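Local coordinates for uncharacterized protein (Enterococcus faecalis, PDB 3CEX) that is of unknown function but has the DinB-like helical-bundle fold, some of whose relatives bind a metal ion, at residues I41-L55 with D154-L168. Numbering follows the deposited sequence.
Sequences IKSVTWLMWHTAREL and DAVMHSGQAVYTRRL. With ACY (acetic acid), chain C.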
loop_
_atom_site.group_PDB
_atom_site.type_symbol
_atom_site.label_atom_id
_atom_site.label_comp_id
_atom_site.label_asym_id
_atom_site.label_seq_id
_atom_site.Cartn_x
_atom_site.Cartn_y
_atom_site.Cartn_z
ATOM N N ILE A 41 14.021 4.021 -9.131
ATOM C CA ILE A 41 13.666 2.866 -8.364
ATOM C C ILE A 41 14.561 2.851 -7.115
ATOM O O ILE A 41 15.780 2.623 -7.210
ATOM C CB ILE A 41 13.855 1.577 -9.178
ATOM C CG1 ILE A 41 13.069 1.639 -10.487
ATOM C CG2 ILE A 41 13.488 0.356 -8.317
ATOM C CD1 ILE A 41 11.549 1.811 -10.310
ATOM N N LYS A 42 13.973 3.164 -5.981
ATOM C CA LYS A 42 14.655 3.194 -4.689
ATOM C C LYS A 42 15.080 1.797 -4.196
ATOM O O LYS A 42 14.439 0.775 -4.488
ATOM C CB LYS A 42 13.773 3.893 -3.629
ATOM C CG LYS A 42 13.286 5.342 -3.963
ATOM C CD LYS A 42 14.461 6.354 -3.967
ATOM C CE LYS A 42 13.939 7.790 -3.803
ATOM N NZ LYS A 42 13.352 8.375 -5.061
ATOM N N SER A 43 16.194 1.755 -3.477
ATOM C CA SER A 43 16.640 0.551 -2.777
ATOM C C SER A 43 15.673 0.179 -1.688
ATOM O O SER A 43 14.911 1.030 -1.210
ATOM C CB SER A 43 18.026 0.771 -2.159
ATOM O OG SER A 43 18.024 1.700 -1.092
ATOM N N VAL A 44 15.699 -1.086 -1.291
ATOM C CA VAL A 44 14.916 -1.529 -0.123
ATOM C C VAL A 44 15.376 -0.786 1.127
ATOM O O VAL A 44 14.554 -0.370 1.925
ATOM C CB VAL A 44 14.941 -3.067 0.062
ATOM C CG1 VAL A 44 14.286 -3.505 1.380
ATOM C CG2 VAL A 44 14.238 -3.730 -1.113
ATOM N N THR A 45 16.672 -0.551 1.265
ATOM C CA THR A 45 17.174 0.242 2.400
ATOM C C THR A 45 16.540 1.640 2.408
ATOM O O THR A 45 16.017 2.082 3.452
ATOM C CB THR A 45 18.687 0.394 2.385
ATOM O OG1 THR A 45 19.300 -0.869 2.629
ATOM C CG2 THR A 45 19.155 1.394 3.477
ATOM N N TRP A 46 16.534 2.322 1.258
ATOM C CA TRP A 46 15.886 3.665 1.194
ATOM C C TRP A 46 14.393 3.606 1.553
ATOM O O TRP A 46 13.892 4.433 2.308
ATOM C CB TRP A 46 16.062 4.293 -0.179
ATOM C CG TRP A 46 15.640 5.764 -0.252
ATOM C CD1 TRP A 46 16.476 6.842 -0.206
ATOM C CD2 TRP A 46 14.307 6.300 -0.371
ATOM N NE1 TRP A 46 15.769 7.998 -0.295
ATOM C CE2 TRP A 46 14.431 7.711 -0.388
ATOM C CE3 TRP A 46 13.026 5.733 -0.477
ATOM C CZ2 TRP A 46 13.316 8.574 -0.511
ATOM C CZ3 TRP A 46 11.909 6.592 -0.578
ATOM C CH2 TRP A 46 12.067 7.995 -0.580
ATOM N N LEU A 47 13.687 2.614 0.994
ATOM C CA LEU A 47 12.238 2.462 1.222
ATOM C C LEU A 47 11.889 2.222 2.683
ATOM O O LEU A 47 10.944 2.807 3.210
ATOM C CB LEU A 47 11.677 1.324 0.351
ATOM C CG LEU A 47 11.654 1.685 -1.133
ATOM C CD1 LEU A 47 11.499 0.459 -2.026
ATOM C CD2 LEU A 47 10.497 2.725 -1.403
HETATM N N MSE A 48 12.644 1.354 3.340
HETATM C CA MSE A 48 12.410 1.066 4.769
HETATM C C MSE A 48 12.806 2.223 5.661
HETATM O O MSE A 48 12.093 2.553 6.562
HETATM C CB MSE A 48 13.193 -0.164 5.211
HETATM C CG MSE A 48 12.494 -1.381 4.962
HETATM SE SE MSE A 48 13.295 -2.976 5.735
HETATM C CE MSE A 48 12.624 -3.087 7.527
ATOM N N TRP A 49 13.951 2.838 5.405
ATOM C CA TRP A 49 14.351 4.032 6.151
ATOM C C TRP A 49 13.318 5.146 5.960
ATOM O O TRP A 49 12.873 5.786 6.924
ATOM C CB TRP A 49 15.712 4.513 5.653
ATOM C CG TRP A 49 16.028 5.888 6.100
ATOM C CD1 TRP A 49 16.521 6.251 7.323
ATOM C CD2 TRP A 49 15.864 7.111 5.356
ATOM N NE1 TRP A 49 16.676 7.591 7.368
ATOM C CE2 TRP A 49 16.285 8.145 6.181
ATOM C CE3 TRP A 49 15.401 7.415 4.064
ATOM C CZ2 TRP A 49 16.286 9.485 5.766
ATOM C CZ3 TRP A 49 15.388 8.702 3.657
ATOM C CH2 TRP A 49 15.821 9.742 4.505
ATOM N N HIS A 50 12.902 5.356 4.705
ATOM C CA HIS A 50 11.947 6.419 4.417
ATOM C C HIS A 50 10.603 6.197 5.090
ATOM O O HIS A 50 10.032 7.130 5.602
ATOM C CB HIS A 50 11.702 6.610 2.926
ATOM C CG HIS A 50 10.457 7.394 2.630
ATOM N ND1 HIS A 50 10.428 8.767 2.647
ATOM C CD2 HIS A 50 9.190 6.993 2.354
ATOM C CE1 HIS A 50 9.202 9.184 2.372
ATOM N NE2 HIS A 50 8.427 8.129 2.202
ATOM N N THR A 51 10.107 4.960 5.071
ATOM C CA THR A 51 8.849 4.622 5.730
ATOM C C THR A 51 8.959 4.864 7.236
ATOM O O THR A 51 8.075 5.479 7.810
ATOM C CB THR A 51 8.428 3.189 5.399
ATOM O OG1 THR A 51 8.232 3.118 3.969
ATOM C CG2 THR A 51 7.106 2.761 6.150
ATOM N N ALA A 52 10.026 4.381 7.871
ATOM C CA ALA A 52 10.234 4.616 9.302
ATOM C C ALA A 52 10.350 6.120 9.559
ATOM O O ALA A 52 9.763 6.633 10.514
ATOM C CB ALA A 52 11.463 3.887 9.796
ATOM N N ARG A 53 11.080 6.819 8.707
ATOM C CA ARG A 53 11.309 8.249 8.874
ATOM C C ARG A 53 10.017 9.069 8.734
ATOM O O ARG A 53 9.783 10.015 9.502
ATOM C CB ARG A 53 12.404 8.700 7.888
ATOM C CG ARG A 53 12.958 10.075 8.047
ATOM C CD ARG A 53 13.991 10.191 9.134
ATOM N NE ARG A 53 14.776 11.398 8.865
ATOM C CZ ARG A 53 14.575 12.604 9.398
ATOM N NH1 ARG A 53 13.623 12.813 10.300
ATOM N NH2 ARG A 53 15.355 13.614 9.039
ATOM N N GLU A 54 9.164 8.700 7.782
ATOM C CA GLU A 54 7.961 9.457 7.554
ATOM C C GLU A 54 6.891 9.231 8.647
ATOM O O GLU A 54 6.191 10.173 9.013
ATOM C CB GLU A 54 7.406 9.139 6.157
ATOM C CG GLU A 54 6.218 9.949 5.776
ATOM C CD GLU A 54 6.536 11.377 5.346
ATOM O OE1 GLU A 54 7.597 11.937 5.705
ATOM O OE2 GLU A 54 5.694 11.952 4.636
ATOM N N LEU A 55 6.717 7.987 9.100
ATOM C CA LEU A 55 5.885 7.706 10.293
ATOM C C LEU A 55 6.377 8.491 11.514
ATOM O O LEU A 55 5.599 9.148 12.229
ATOM C CB LEU A 55 5.881 6.205 10.607
ATOM C CG LEU A 55 5.209 5.262 9.570
ATOM C CD1 LEU A 55 5.438 3.779 9.905
ATOM C CD2 LEU A 55 3.707 5.576 9.453
ATOM N N ASP A 154 1.148 5.728 2.767
ATOM C CA ASP A 154 2.553 5.828 2.433
ATOM C C ASP A 154 3.305 4.571 2.823
ATOM O O ASP A 154 4.054 4.045 2.003
ATOM C CB ASP A 154 3.189 7.030 3.165
ATOM C CG ASP A 154 4.717 7.100 2.989
ATOM O OD1 ASP A 154 5.129 7.881 2.116
ATOM O OD2 ASP A 154 5.494 6.375 3.713
ATOM N N ALA A 155 3.122 4.119 4.068
ATOM C CA ALA A 155 3.811 2.928 4.540
ATOM C C ALA A 155 3.404 1.716 3.713
ATOM O O ALA A 155 4.294 0.962 3.254
ATOM C CB ALA A 155 3.587 2.668 6.046
ATOM N N VAL A 156 2.097 1.516 3.509
ATOM C CA VAL A 156 1.647 0.310 2.810
ATOM C C VAL A 156 2.124 0.342 1.366
ATOM O O VAL A 156 2.650 -0.637 0.840
ATOM C CB VAL A 156 0.134 0.088 2.932
ATOM C CG1 VAL A 156 -0.338 -1.140 2.134
ATOM C CG2 VAL A 156 -0.262 -0.080 4.411
HETATM N N MSE A 157 1.935 1.471 0.706
HETATM C CA MSE A 157 2.320 1.569 -0.686
HETATM C C MSE A 157 3.850 1.363 -0.897
HETATM O O MSE A 157 4.277 0.718 -1.858
HETATM C CB MSE A 157 1.841 2.935 -1.190
HETATM C CG MSE A 157 2.385 3.302 -2.435
HETATM SE SE MSE A 157 4.050 4.379 -2.384
HETATM C CE MSE A 157 3.330 5.396 -3.844
ATOM N N HIS A 158 4.667 1.930 -0.018
ATOM C CA HIS A 158 6.116 1.669 -0.062
ATOM C C HIS A 158 6.518 0.221 0.171
ATOM O O HIS A 158 7.494 -0.234 -0.413
ATOM C CB HIS A 158 6.913 2.632 0.862
ATOM C CG HIS A 158 7.013 4.009 0.293
ATOM N ND1 HIS A 158 6.365 5.087 0.851
ATOM C CD2 HIS A 158 7.556 4.456 -0.868
ATOM C CE1 HIS A 158 6.582 6.163 0.101
ATOM N NE2 HIS A 158 7.293 5.807 -0.953
ATOM N N SER A 159 5.747 -0.498 0.972
ATOM C CA SER A 159 6.013 -1.934 1.218
ATOM C C SER A 159 5.806 -2.738 -0.078
ATOM O O SER A 159 6.591 -3.631 -0.395
ATOM C CB SER A 159 5.181 -2.450 2.412
ATOM O OG SER A 159 3.811 -2.638 2.095
ATOM N N GLY A 160 4.809 -2.349 -0.890
ATOM C CA GLY A 160 4.622 -2.923 -2.205
ATOM C C GLY A 160 5.774 -2.630 -3.125
ATOM O O GLY A 160 6.240 -3.519 -3.848
ATOM N N GLN A 161 6.243 -1.382 -3.113
ATOM C CA GLN A 161 7.405 -1.032 -3.961
ATOM C C GLN A 161 8.635 -1.833 -3.566
ATOM O O GLN A 161 9.433 -2.221 -4.408
ATOM C CB GLN A 161 7.659 0.498 -3.898
ATOM C CG GLN A 161 6.593 1.302 -4.610
ATOM C CD GLN A 161 6.724 2.819 -4.447
ATOM O OE1 GLN A 161 7.520 3.290 -3.633
ATOM N NE2 GLN A 161 5.963 3.582 -5.256
ATOM N N ALA A 162 8.815 -2.083 -2.277
ATOM C CA ALA A 162 9.991 -2.871 -1.803
ATOM C C ALA A 162 10.041 -4.269 -2.390
ATOM O O ALA A 162 11.116 -4.776 -2.693
ATOM C CB ALA A 162 10.017 -2.946 -0.276
ATOM N N VAL A 163 8.878 -4.889 -2.558
ATOM C CA VAL A 163 8.790 -6.198 -3.226
ATOM C C VAL A 163 9.328 -6.155 -4.649
ATOM O O VAL A 163 10.077 -7.038 -5.069
ATOM C CB VAL A 163 7.350 -6.677 -3.254
ATOM C CG1 VAL A 163 7.214 -7.917 -4.120
ATOM C CG2 VAL A 163 6.845 -6.925 -1.814
ATOM N N TYR A 164 8.953 -5.107 -5.380
ATOM C CA TYR A 164 9.415 -4.900 -6.755
ATOM C C TYR A 164 10.918 -4.643 -6.843
ATOM O O TYR A 164 11.590 -5.223 -7.679
ATOM C CB TYR A 164 8.537 -3.817 -7.446
ATOM C CG TYR A 164 7.324 -4.390 -8.174
ATOM C CD1 TYR A 164 6.777 -5.615 -7.824
ATOM C CD2 TYR A 164 6.729 -3.715 -9.219
ATOM C CE1 TYR A 164 5.692 -6.165 -8.517
ATOM C CE2 TYR A 164 5.667 -4.260 -9.907
ATOM C CZ TYR A 164 5.149 -5.490 -9.539
ATOM O OH TYR A 164 4.075 -6.044 -10.218
ATOM N N THR A 165 11.444 -3.759 -6.008
ATOM C CA THR A 165 12.880 -3.538 -5.989
ATOM C C THR A 165 13.626 -4.846 -5.698
ATOM O O THR A 165 14.655 -5.138 -6.302
ATOM C CB THR A 165 13.266 -2.546 -4.906
ATOM O OG1 THR A 165 12.761 -1.256 -5.249
ATOM C CG2 THR A 165 14.810 -2.479 -4.777
ATOM N N ARG A 166 13.129 -5.618 -4.741
ATOM C CA ARG A 166 13.718 -6.925 -4.414
ATOM C C ARG A 166 13.768 -7.810 -5.644
ATOM O O ARG A 166 14.816 -8.399 -5.952
ATOM C CB ARG A 166 12.921 -7.627 -3.303
ATOM C CG ARG A 166 13.520 -8.958 -2.789
ATOM C CD ARG A 166 12.447 -9.853 -2.164
ATOM N NE ARG A 166 11.541 -10.451 -3.141
ATOM C CZ ARG A 166 10.216 -10.602 -2.990
ATOM N NH1 ARG A 166 9.515 -11.180 -3.954
ATOM N NH2 ARG A 166 9.583 -10.183 -1.897
ATOM N N ARG A 167 12.652 -7.910 -6.354
ATOM C CA ARG A 167 12.586 -8.696 -7.580
ATOM C C ARG A 167 13.591 -8.244 -8.629
ATOM O O ARG A 167 14.237 -9.074 -9.263
ATOM C CB ARG A 167 11.159 -8.739 -8.153
ATOM C CG ARG A 167 10.183 -9.504 -7.247
ATOM C CD ARG A 167 8.747 -9.359 -7.685
ATOM N NE ARG A 167 7.821 -10.107 -6.836
ATOM C CZ ARG A 167 6.515 -10.261 -7.088
ATOM N NH1 ARG A 167 5.968 -9.766 -8.194
ATOM N NH2 ARG A 167 5.748 -10.940 -6.245
ATOM N N LEU A 168 13.748 -6.933 -8.778
ATOM C CA LEU A 168 14.710 -6.392 -9.735
ATOM C C LEU A 168 16.139 -6.639 -9.311
ATOM O O LEU A 168 17.012 -6.848 -10.154
ATOM C CB LEU A 168 14.491 -4.878 -9.894
ATOM C CG LEU A 168 13.157 -4.453 -10.481
ATOM C CD1 LEU A 168 12.942 -2.973 -10.341
ATOM C CD2 LEU A 168 13.111 -4.891 -11.951
HETATM C C ACY C . 5.979 -11.506 -2.739
HETATM O O ACY C . 6.481 -11.114 -1.642
HETATM O OXT ACY C . 6.666 -11.753 -3.769
HETATM C CH3 ACY C . 4.474 -11.703 -2.844
#
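The edge of the His50 ring is turned toward one face of the His158 imidazole in an offset edge-to-face pair, with planes 72° and centroids 4.7 Å apart. On that face, His50 CD2 lies over the rim, while selenomethionine Met157 covers the opposite face with its SE above the ring centre. Glu54 CB lies over one face of the His50 ring, and Asp154 OD1 meets its edge, accepting a weak hydrogen bond from His50 NE2 at 3.3 Å. With CG anti to the backbone N (chi1 163°), His50 extends across to both partners. A weak bond from His158 ND1 to Asp154 O (2.8 Å) ties that ring to its own helix. One turn toward the start of helix 44-62, Leu47 plugs a hole among His158, Gln161, Ala162 and Thr165: its CD2 reaches His158 CD2 at 3.5 Å, and its CD1 rests on Ala162. Thr51 splits its branches, CG2 packing on Ala155 CB at 3.5 Å while OG1 donates back to Leu47 O. Thr165 OG1 donates to Lys42 O (2.7 Å) nearly along the C=O axis; Lys42 directly precedes Ser43, the N-cap, whose OG accepts from Trp46 N. Helical segments 44-55 and 154-168 run nearly antiparallel, with axes 9.5 Å apart at closest approach, as neighbours in the DinB-type bundle. His158 NE2 is hydrogen-bonded to a glycerol, probably from the crystallisation liquor, consistent with a pocket at this end. His50, Asp154 and His158 thus cluster on what are probably the two helices that supply histidine ligands in metal-binding DinB relatives, although glycerol, not metal, meets His158 here.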